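Alpha-galactosidase (PDB 3MI6) probably hydrolyses terminal, non-reducing alpha-D-galactose residues from alpha-galactosides such as galactose oligosaccharides, galactomannans and galactolipids. Local coordinates at residues D188-F196 / L206-Q216; M223-P231 / A528-L536. All coordinates share one frame; numbering follows the deposited sequence.

Contact 1: residues D188-F196 / L206-Q216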
# COMPACT_ATOMS: atom_id res chain seq x y z
N ASP D 188 -13.57 14.40 11.09
CA ASP D 188 -12.77 13.17 10.97
C ASP D 188 -11.38 13.39 10.36
O ASP D 188 -11.01 14.50 10.00
CB ASP D 188 -13.52 12.10 10.17
CG ASP D 188 -13.57 12.41 8.67
OD1 ASP D 188 -12.54 12.21 7.97
OD2 ASP D 188 -14.65 12.83 8.20
N ALA D 189 -10.61 12.32 10.20
CA ALA D 189 -9.25 12.47 9.71
C ALA D 189 -8.94 11.47 8.62
O ALA D 189 -7.78 11.07 8.42
CB ALA D 189 -8.26 12.32 10.84
N ASN D 190 -9.97 11.06 7.90
CA ASN D 190 -9.75 10.20 6.74
C ASN D 190 -9.37 11.03 5.51
O ASN D 190 -10.10 11.02 4.51
CB ASN D 190 -10.98 9.31 6.44
CG ASN D 190 -11.52 8.58 7.68
OD1 ASN D 190 -12.75 8.38 7.82
ND2 ASN D 190 -10.63 8.18 8.60
N TYR D 191 -8.26 11.76 5.59
CA TYR D 191 -7.76 12.48 4.41
C TYR D 191 -6.30 12.17 4.12
O TYR D 191 -5.58 11.67 5.00
CB TYR D 191 -7.92 14.00 4.56
CG TYR D 191 -9.34 14.49 4.69
CD1 TYR D 191 -10.10 14.79 3.57
CD2 TYR D 191 -9.92 14.69 5.93
CE1 TYR D 191 -11.39 15.24 3.67
CE2 TYR D 191 -11.21 15.15 6.05
CZ TYR D 191 -11.95 15.41 4.91
OH TYR D 191 -13.24 15.86 5.02
N ASP D 192 -5.85 12.45 2.90
CA ASP D 192 -4.42 12.43 2.59
C ASP D 192 -4.06 13.88 2.59
O ASP D 192 -4.83 14.69 2.07
CB ASP D 192 -4.11 11.88 1.18
CG ASP D 192 -4.35 10.39 1.03
OD1 ASP D 192 -4.37 9.66 2.04
OD2 ASP D 192 -4.51 9.93 -0.13
N LEU D 193 -2.89 14.21 3.13
CA LEU D 193 -2.32 15.55 3.04
C LEU D 193 -1.46 15.59 1.80
O LEU D 193 -0.58 14.74 1.63
CB LEU D 193 -1.44 15.85 4.26
CG LEU D 193 -0.44 17.00 4.17
CD1 LEU D 193 -1.14 18.29 3.86
CD2 LEU D 193 0.31 17.09 5.47
N ILE D 194 -1.72 16.56 0.94
CA ILE D 194 -0.98 16.72 -0.29
C ILE D 194 -0.21 18.03 -0.20
O ILE D 194 -0.79 19.10 -0.03
CB ILE D 194 -1.93 16.75 -1.49
CG1 ILE D 194 -2.75 15.46 -1.53
CG2 ILE D 194 -1.16 16.92 -2.80
CD1 ILE D 194 -3.83 15.43 -2.61
N GLN D 195 1.12 17.94 -0.32
CA GLN D 195 2.00 19.09 -0.12
C GLN D 195 2.87 19.23 -1.34
O GLN D 195 2.83 18.39 -2.23
CB GLN D 195 2.87 18.90 1.11
CG GLN D 195 3.65 17.61 1.04
CD GLN D 195 4.37 17.29 2.31
OE1 GLN D 195 3.78 16.77 3.26
NE2 GLN D 195 5.66 17.58 2.34
N PHE D 196 3.64 20.30 -1.38
CA PHE D 196 4.50 20.55 -2.51
C PHE D 196 5.89 20.97 -2.03
O PHE D 196 6.15 22.12 -1.73
CB PHE D 196 3.83 21.51 -3.48
CG PHE D 196 2.59 20.95 -4.07
CD1 PHE D 196 2.64 20.20 -5.25
CD2 PHE D 196 1.37 21.09 -3.42
CE1 PHE D 196 1.49 19.64 -5.79
CE2 PHE D 196 0.23 20.53 -3.93
CZ PHE D 196 0.28 19.81 -5.12
N LEU D 206 5.04 16.88 -5.87
CA LEU D 206 3.86 16.53 -5.08
C LEU D 206 4.10 15.32 -4.15
O LEU D 206 4.68 14.32 -4.55
CB LEU D 206 2.70 16.26 -6.03
CG LEU D 206 1.29 16.05 -5.46
CD1 LEU D 206 0.31 16.41 -6.54
CD2 LEU D 206 1.03 14.62 -4.96
N TYR D 207 3.68 15.44 -2.89
CA TYR D 207 3.80 14.35 -1.94
C TYR D 207 2.42 14.11 -1.34
O TYR D 207 1.69 15.06 -1.07
CB TYR D 207 4.82 14.64 -0.84
CG TYR D 207 6.22 14.65 -1.32
CD1 TYR D 207 6.98 13.48 -1.34
CD2 TYR D 207 6.81 15.82 -1.80
CE1 TYR D 207 8.30 13.48 -1.81
CE2 TYR D 207 8.13 15.82 -2.28
CZ TYR D 207 8.86 14.65 -2.27
OH TYR D 207 10.16 14.65 -2.74
N ARG D 208 2.05 12.85 -1.18
CA ARG D 208 0.68 12.54 -0.81
C ARG D 208 0.69 11.48 0.29
O ARG D 208 1.10 10.35 0.06
CB ARG D 208 -0.11 12.08 -2.04
CG ARG D 208 -1.50 11.50 -1.71
CD ARG D 208 -2.47 11.47 -2.89
NE ARG D 208 -3.83 11.18 -2.43
CZ ARG D 208 -4.92 11.31 -3.17
NH1 ARG D 208 -4.87 11.74 -4.41
NH2 ARG D 208 -6.09 11.04 -2.65
N HIS D 209 0.29 11.88 1.49
CA HIS D 209 0.35 10.99 2.66
C HIS D 209 -0.94 11.03 3.50
O HIS D 209 -1.58 12.08 3.66
CB HIS D 209 1.59 11.31 3.54
CG HIS D 209 2.90 10.98 2.88
ND1 HIS D 209 3.54 11.84 2.01
CD2 HIS D 209 3.65 9.86 2.92
CE1 HIS D 209 4.64 11.27 1.56
NE2 HIS D 209 4.74 10.07 2.10
N PRO D 210 -1.34 9.88 4.02
CA PRO D 210 -2.51 9.83 4.90
C PRO D 210 -2.21 10.57 6.20
O PRO D 210 -1.08 10.49 6.66
CB PRO D 210 -2.67 8.32 5.19
CG PRO D 210 -1.85 7.63 4.18
CD PRO D 210 -0.72 8.56 3.84
N LEU D 211 -3.19 11.27 6.77
CA LEU D 211 -3.02 11.91 8.06
C LEU D 211 -2.74 10.85 9.10
O LEU D 211 -3.05 9.67 8.89
CB LEU D 211 -4.30 12.67 8.44
CG LEU D 211 -4.41 14.17 8.16
CD1 LEU D 211 -3.28 14.71 7.30
CD2 LEU D 211 -5.75 14.47 7.54
N ARG D 212 -2.12 11.26 10.20
CA ARG D 212 -1.94 10.39 11.36
C ARG D 212 -2.09 11.17 12.67
O ARG D 212 -2.15 12.40 12.66
CB ARG D 212 -0.58 9.67 11.31
CG ARG D 212 0.57 10.53 10.77
CD ARG D 212 1.90 10.27 11.52
NE ARG D 212 2.57 11.53 11.73
CZ ARG D 212 2.61 12.14 12.90
NH1 ARG D 212 2.06 11.56 13.93
NH2 ARG D 212 3.19 13.32 13.04
N PRO D 213 -2.17 10.47 13.80
CA PRO D 213 -2.36 11.23 15.04
C PRO D 213 -1.19 12.16 15.28
O PRO D 213 -0.08 11.73 15.13
CB PRO D 213 -2.40 10.14 16.10
CG PRO D 213 -2.98 8.96 15.36
CD PRO D 213 -2.32 9.03 14.01
N GLY D 214 -1.45 13.40 15.64
CA GLY D 214 -0.37 14.32 15.91
C GLY D 214 -0.21 15.39 14.84
O GLY D 214 -1.15 15.71 14.09
N MSE D 215 0.99 15.94 14.77
CA MSE D 215 1.23 17.07 13.91
C MSE D 215 1.89 16.66 12.62
O MSE D 215 2.89 15.96 12.63
CB MSE D 215 2.13 18.07 14.63
CG MSE D 215 2.38 19.30 13.81
SE MSE D 215 0.83 20.47 13.87
CE MSE D 215 1.33 21.44 15.50
N GLN D 216 1.32 17.08 11.50
CA GLN D 216 2.02 17.05 10.22
C GLN D 216 1.85 18.43 9.66
O GLN D 216 0.73 18.88 9.37
CB GLN D 216 1.43 16.04 9.25
CG GLN D 216 -0.06 16.03 9.21
CD GLN D 216 -0.64 14.76 9.77
OE1 GLN D 216 -1.25 14.74 10.85
NE2 GLN D 216 -0.44 13.65 9.03

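Contact 2: residues M223-P231 / A528-L536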
# COMPACT_ATOMS: atom_id res chain seq x y z
N MSE D 223 12.13 33.87 5.92
CA MSE D 223 11.62 35.17 5.44
C MSE D 223 11.18 35.16 3.95
O MSE D 223 11.26 36.19 3.25
CB MSE D 223 12.63 36.28 5.65
CG MSE D 223 12.70 36.90 7.03
SE MSE D 223 14.03 38.37 6.99
CE MSE D 223 13.90 38.89 8.86
N ALA D 224 10.75 34.00 3.50
CA ALA D 224 10.13 33.82 2.19
C ALA D 224 9.38 32.52 2.29
O ALA D 224 9.76 31.65 3.08
CB ALA D 224 11.17 33.73 1.11
N SER D 225 8.29 32.39 1.54
CA SER D 225 7.73 31.07 1.31
C SER D 225 8.91 30.46 0.61
O SER D 225 9.61 31.16 -0.12
CB SER D 225 6.55 31.17 0.36
OG SER D 225 6.88 31.99 -0.76
N SER D 226 9.22 29.20 0.83
CA SER D 226 10.53 28.78 0.32
C SER D 226 10.56 28.14 -1.09
O SER D 226 9.55 28.03 -1.76
CB SER D 226 11.19 27.86 1.35
OG SER D 226 10.24 26.95 1.88
N HIS D 227 11.76 27.77 -1.53
CA HIS D 227 11.92 26.72 -2.53
C HIS D 227 11.44 25.41 -1.89
O HIS D 227 10.87 24.56 -2.55
CB HIS D 227 13.40 26.54 -2.94
CG HIS D 227 13.99 27.71 -3.67
ND1 HIS D 227 14.72 28.70 -3.04
CD2 HIS D 227 13.98 28.04 -4.99
CE1 HIS D 227 15.12 29.59 -3.93
NE2 HIS D 227 14.68 29.21 -5.12
N GLN D 228 11.67 25.27 -0.59
CA GLN D 228 11.54 23.99 0.09
C GLN D 228 10.10 23.53 0.28
O GLN D 228 9.80 22.36 0.05
CB GLN D 228 12.25 24.06 1.44
CG GLN D 228 13.78 24.17 1.35
CD GLN D 228 14.25 25.48 0.72
OE1 GLN D 228 15.25 25.51 -0.01
NE2 GLN D 228 13.52 26.55 0.98
N GLN D 229 9.23 24.43 0.71
CA GLN D 229 7.82 24.11 0.95
C GLN D 229 6.96 25.26 0.46
O GLN D 229 7.24 26.40 0.77
CB GLN D 229 7.53 23.91 2.45
CG GLN D 229 8.46 22.94 3.17
CD GLN D 229 8.16 21.48 2.86
OE1 GLN D 229 7.24 21.16 2.10
NE2 GLN D 229 8.93 20.58 3.47
N ASN D 230 5.91 24.96 -0.30
CA ASN D 230 4.98 25.98 -0.74
C ASN D 230 3.78 26.09 0.18
O ASN D 230 3.37 25.09 0.77
CB ASN D 230 4.47 25.68 -2.15
CG ASN D 230 3.76 26.86 -2.75
OD1 ASN D 230 4.37 27.67 -3.44
ND2 ASN D 230 2.48 26.99 -2.46
N PRO D 231 3.21 27.30 0.31
CA PRO D 231 2.06 27.55 1.20
C PRO D 231 0.79 26.81 0.79
O PRO D 231 -0.09 26.66 1.62
CB PRO D 231 1.83 29.06 1.06
CG PRO D 231 3.16 29.61 0.66
CD PRO D 231 3.77 28.56 -0.22
N ALA D 528 13.06 34.50 -7.37
CA ALA D 528 13.81 34.20 -6.15
C ALA D 528 14.66 32.96 -6.39
O ALA D 528 14.33 31.88 -5.89
CB ALA D 528 12.88 33.99 -4.97
N SER D 529 15.75 33.12 -7.14
CA SER D 529 16.58 32.00 -7.54
C SER D 529 15.70 30.97 -8.23
O SER D 529 15.83 29.76 -8.01
CB SER D 529 17.25 31.36 -6.32
OG SER D 529 18.41 32.06 -5.92
N GLY D 530 14.78 31.45 -9.06
CA GLY D 530 13.73 30.59 -9.59
C GLY D 530 12.53 30.73 -8.69
O GLY D 530 12.11 31.85 -8.41
N GLY D 531 11.99 29.62 -8.20
CA GLY D 531 10.71 29.66 -7.51
C GLY D 531 10.71 29.70 -5.99
O GLY D 531 9.88 29.08 -5.35
N GLY D 532 11.64 30.46 -5.42
CA GLY D 532 11.80 30.52 -3.98
C GLY D 532 10.80 31.44 -3.28
O GLY D 532 10.79 31.53 -2.06
N ARG D 533 9.99 32.14 -4.05
CA ARG D 533 8.91 32.94 -3.47
C ARG D 533 7.62 32.79 -4.24
O ARG D 533 6.77 33.66 -4.21
CB ARG D 533 9.31 34.42 -3.38
CG ARG D 533 9.86 34.81 -2.04
CD ARG D 533 9.36 36.17 -1.65
NE ARG D 533 9.92 37.24 -2.48
CZ ARG D 533 10.83 38.12 -2.07
NH1 ARG D 533 11.33 38.05 -0.83
NH2 ARG D 533 11.26 39.06 -2.91
N PHE D 534 7.48 31.67 -4.93
CA PHE D 534 6.37 31.48 -5.84
C PHE D 534 5.04 31.40 -5.08
O PHE D 534 4.57 30.30 -4.76
CB PHE D 534 6.60 30.18 -6.61
CG PHE D 534 5.78 30.07 -7.86
CD1 PHE D 534 4.47 29.68 -7.80
CD2 PHE D 534 6.34 30.38 -9.09
CE1 PHE D 534 3.73 29.59 -8.94
CE2 PHE D 534 5.61 30.30 -10.24
CZ PHE D 534 4.30 29.90 -10.17
N ASP D 535 4.43 32.55 -4.81
CA ASP D 535 3.24 32.56 -3.97
C ASP D 535 2.22 33.66 -4.27
O ASP D 535 2.51 34.63 -4.94
CB ASP D 535 3.64 32.60 -2.51
CG ASP D 535 4.40 33.85 -2.14
OD1 ASP D 535 4.09 34.94 -2.70
OD2 ASP D 535 5.30 33.75 -1.29
N LEU D 536 1.01 33.50 -3.75
CA LEU D 536 -0.08 34.42 -4.06
C LEU D 536 0.29 35.85 -3.66
O LEU D 536 -0.18 36.81 -4.27
CB LEU D 536 -1.40 33.96 -3.40
CG LEU D 536 -1.93 32.55 -3.78
CD1 LEU D 536 -3.03 32.12 -2.86
CD2 LEU D 536 -2.40 32.45 -5.22

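Contact 1: residues D188-F196 / L206-Q216
The Arg208 guanidinium has Ile194 CD1 over one face, offset toward the rim, while Asp192 OD2 approaches its edge. NE donates to the anti lone pair of OD2 at 2.7 Å, almost in the guanidinium plane, and NH2 adds a weaker bond to the same oxygen; the carboxylate plane is turned 75° from the guanidinium. Arg208 gets there because its chain runs extended from CG to NE, with CG anti to the backbone N (chi1 170°), and its CG passes beside Ile194 CG1. NH1 is taken by the carbonyl of Thr240. The two aromatic rings each meet a leucine: Leu206 CD1 comes obliquely to Phe196 CE1 at 3.5 Å, and Leu211 CD2 sits at the edge of the Tyr191 ring, touching Tyr191 CB at 3.7 Å.

Strands 192-196 and 206-210 form an antiparallel beta hairpin, with Arg208, Ile194, Phe196 and Leu206 on one face. Leu193 and His209 exchange backbone bonds, as do Gln195 and Tyr207, and Leu211 N extends the pairing to Tyr191 O at 3.0 Å. On the other face, Leu193 CB meets Leu211 CD1 and Gln195 CG rests on Tyr207 CB at 3.7 Å. Strand 192-197 pairs further with strand 233-236, whereas Gln195 NE2 bonds to Ser197 OG and to Pro213 O of the second subunit. Apolar side chains thus suit the buried Leu193, Ile194 and Leu211, and Asp192 and Arg208, both partly exposed, probably balance each other's charge across the last two strands of the sheet in this chain.

Contact 2: residues M223-P231 / A528-L536
His227, from a loop of the N-terminal domain, lies over Gly532 in the glycine-rich loop that follows strand 523-526 of the TIM barrel. Gly532 CA sits over the centre of the imidazole face, 3.3 Å from its centroid, a CH-pi contact that the lack of a side chain on glycine makes possible. Both ring nitrogens have partners: NE2 donates to Ser529 O at 3.2 Å, with the donor well above the carbonyl plane, and ND1 is hydrogen-bonded to Tyr483 OH. The side chain leaves with CG beside its backbone N (chi1 -67°), which lays the ring across the barrel loop.

That loop also holds itself together. Ala528 O accepts from Gly532 N at 3.1 Å, and Ala528 N donates a hydrogen bond to Gly530 O. At Ser529 the loop borders the predicted substrate site: Ser529 N bonds to Asp479 OD1, the predicted nucleophile, and Ser529 OG to Asn481 ND2.

Farther along, Ser225 OG is placed to donate to Asp535 OD2, though the modelled distance is too short to be trusted. OD1 of this aspartate caps the start of helix 536-539 through Met538 N and also bonds to Ser255 OG. The charge of Arg533 is met by Glu416, while its aliphatic CG packs against Ala224 CB at 3.6 Å. Within 223-231, Ser226 forms an ST motif: its OG accepts a hydrogen bond from Gln229 N at 3.0 Å.

From the N terminus, contact 1 comes first: it folds strand 192-197 back on strand 205-210 and closes a short hairpin loop that carries Trp200, a predicted substrate-binding residue. The chain then passes through strand 214-219 into loop 223-231, where contact 2 opens, so the two lie in series. Contact 2 closes almost 300 residues, tying the N-terminal domain to the loop after barrel strand 523-526. They nevertheless meet, since Phe196 O probably accepts a hydrogen bond from Asn230 N. The hairpin tip also reaches the barrel loop, where Glu203 binds Gly531 N. Both contacts also border the second subunit.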